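PDB 3VPB: putative acetylornithine deacetylase from Sulfolobus tokodaii, which probably catalyses the ATP-dependent attachment of glutamate to the C-terminal glutamate of the carrier protein LysW in arginine biosynthesis. Local coordinates for residues Leu5-Val10 and Tyr28-Val33. Sequence-based numbering, arbitrary orientation.
Sequences LIVDIV and YDIINV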
loop_
_atom_site.group_PDB
_atom_site.type_symbol
_atom_site.label_atom_id
_atom_site.label_comp_id
_atom_site.label_asym_id
_atom_site.label_seq_id
_atom_site.Cartn_x
_atom_site.Cartn_y
_atom_site.Cartn_z
ATOM N N LEU B 5 7.373 17.649 25.699
ATOM C CA LEU B 5 7.815 17.739 24.321
ATOM C C LEU B 5 7.543 16.369 23.703
ATOM O O LEU B 5 8.069 15.389 24.173
ATOM C CB LEU B 5 9.320 18.088 24.278
ATOM C CG LEU B 5 10.085 18.161 22.936
ATOM C CD1 LEU B 5 9.467 19.239 22.021
ATOM C CD2 LEU B 5 11.586 18.481 23.182
ATOM N N ILE B 6 6.658 16.330 22.705
ATOM C CA ILE B 6 6.154 15.096 22.141
ATOM C C ILE B 6 6.922 14.861 20.845
ATOM O O ILE B 6 6.913 15.703 19.951
ATOM C CB ILE B 6 4.629 15.232 21.819
ATOM C CG1 ILE B 6 3.805 15.441 23.097
ATOM C CG2 ILE B 6 4.124 14.031 20.987
ATOM C CD1 ILE B 6 3.843 14.221 24.069
ATOM N N VAL B 7 7.588 13.711 20.730
ATOM C CA VAL B 7 8.494 13.496 19.598
ATOM C C VAL B 7 8.329 12.068 19.058
ATOM O O VAL B 7 7.751 11.216 19.737
ATOM C CB VAL B 7 9.979 13.702 20.032
ATOM C CG1 VAL B 7 10.170 15.103 20.676
ATOM C CG2 VAL B 7 10.456 12.586 20.996
ATOM N N ASP B 8 8.788 11.824 17.832
ATOM C CA ASP B 8 8.995 10.441 17.389
ATOM C C ASP B 8 10.429 10.242 16.916
ATOM O O ASP B 8 11.158 9.370 17.412
ATOM C CB ASP B 8 7.927 9.940 16.376
ATOM C CG ASP B 8 7.750 10.840 15.151
ATOM O OD1 ASP B 8 6.772 10.598 14.375
ATOM O OD2 ASP B 8 8.555 11.766 14.923
ATOM N N ILE B 9 10.834 11.054 15.950
ATOM C CA ILE B 9 12.231 11.110 15.555
ATOM C C ILE B 9 12.762 12.453 16.033
ATOM O O ILE B 9 12.145 13.487 15.789
ATOM C CB ILE B 9 12.420 10.981 14.016
ATOM C CG1 ILE B 9 12.203 9.535 13.538
ATOM C CG2 ILE B 9 13.840 11.418 13.623
ATOM C CD1 ILE B 9 10.775 9.021 13.589
ATOM N N VAL B 10 13.897 12.433 16.718
ATOM C CA VAL B 10 14.504 13.642 17.253
ATOM C C VAL B 10 15.482 14.226 16.227
ATOM O O VAL B 10 16.552 13.643 15.972
ATOM C CB VAL B 10 15.184 13.374 18.630
ATOM C CG1 VAL B 10 16.029 14.542 19.046
ATOM C CG2 VAL B 10 14.130 13.087 19.705
ATOM N N TYR B 28 10.486 20.210 32.062
ATOM C CA TYR B 28 9.817 19.550 30.944
ATOM C C TYR B 28 10.178 18.053 30.921
ATOM O O TYR B 28 11.215 17.664 31.436
ATOM C CB TYR B 28 10.223 20.210 29.615
ATOM C CG TYR B 28 11.635 19.837 29.164
ATOM C CD1 TYR B 28 12.766 20.432 29.741
ATOM C CD2 TYR B 28 11.836 18.863 28.180
ATOM C CE1 TYR B 28 14.074 20.072 29.316
ATOM C CE2 TYR B 28 13.119 18.498 27.770
ATOM C CZ TYR B 28 14.220 19.093 28.341
ATOM O OH TYR B 28 15.470 18.723 27.910
ATOM N N ASP B 29 9.307 17.243 30.338
ATOM C CA ASP B 29 9.605 15.821 30.033
ATOM C C ASP B 29 9.527 15.657 28.533
ATOM O O ASP B 29 8.903 16.460 27.844
ATOM C CB ASP B 29 8.550 14.890 30.649
ATOM C CG ASP B 29 8.548 14.898 32.175
ATOM O OD1 ASP B 29 7.464 14.711 32.754
ATOM O OD2 ASP B 29 9.617 15.065 32.784
ATOM N N ILE B 30 10.127 14.589 28.022
ATOM C CA ILE B 30 9.968 14.237 26.626
ATOM C C ILE B 30 9.161 12.944 26.650
ATOM O O ILE B 30 9.481 12.023 27.408
ATOM C CB ILE B 30 11.331 13.966 25.939
ATOM C CG1 ILE B 30 12.150 15.253 25.791
ATOM C CG2 ILE B 30 11.121 13.262 24.565
ATOM C CD1 ILE B 30 13.644 15.081 25.555
ATOM N N ILE B 31 8.110 12.869 25.842
ATOM C CA ILE B 31 7.482 11.567 25.595
ATOM C C ILE B 31 7.669 11.224 24.124
ATOM O O ILE B 31 7.306 12.012 23.240
ATOM C CB ILE B 31 5.959 11.541 25.917
ATOM C CG1 ILE B 31 5.731 11.752 27.409
ATOM C CG2 ILE B 31 5.357 10.188 25.499
ATOM C CD1 ILE B 31 4.275 11.930 27.794
ATOM N N ASN B 32 8.269 10.066 23.866
ATOM C CA ASN B 32 8.396 9.594 22.498
ATOM C C ASN B 32 7.157 8.737 22.142
ATOM O O ASN B 32 6.994 7.608 22.635
ATOM C CB ASN B 32 9.690 8.784 22.306
ATOM C CG ASN B 32 9.950 8.492 20.853
ATOM O OD1 ASN B 32 9.065 7.997 20.152
ATOM N ND2 ASN B 32 11.133 8.835 20.375
ATOM N N VAL B 33 6.289 9.277 21.288
ATOM C CA VAL B 33 5.020 8.605 20.965
ATOM C C VAL B 33 5.172 7.510 19.911
ATOM O O VAL B 33 4.194 6.847 19.582
ATOM C CB VAL B 33 3.898 9.585 20.603
ATOM C CG1 VAL B 33 3.623 10.506 21.829
ATOM C CG2 VAL B 33 4.293 10.434 19.405
#
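Leu5 to Val7 and Ile30 to Asn32 pair as parallel strands, their axes 4.9 Å apart at 20°, with backbone hydrogen bonds from Leu5 N to Asp29 O, Ile31 N to Leu5 O, Val7 N to Ile31 O and Val33 N to Val7 O. Leu5, Val7, Ile30 and Asn32 share one face of the sheet. Beta-branched Val7 and Ile30 suit the extended backbone and pack against each other over this face, Val7 CG2 lying 3.7 Å from Ile30 CG2, while Leu5 CD2 touches Ile30 CG1 more loosely. On the other face Ile6 runs alongside Ile31, its CD1 3.9 Å from Ile31 CB, and its CG2 meets Val33 CG1 at 3.7 Å, the two side chains crossing at about a right angle; helix 57-69 covers Ile6. Past the end of strand 5-7 the side chain of Asn32 carries the contact on to Asp8. CG is anti to the backbone N (chi1 -170°), and its amide suits the place by offering donor and acceptor together: ND2, tilted 34° from the carbonyl plane of Asp8, donates to Asp8 O (3.0 Å), while OD1 accepts from Ala34 N. An alanine here would probably leave Asp8 O and Ala34 N without these partners and the loop less firmly held. Asp8 itself salt-bridges Arg59, and Ile9, Val10 and Ile30 pack against the bound LysW chain. Strand 2-7, helix 12-23 and strand 27-32 form a beta-alpha-beta unit, characteristic of the Rossmann-like preATP-grasp domain.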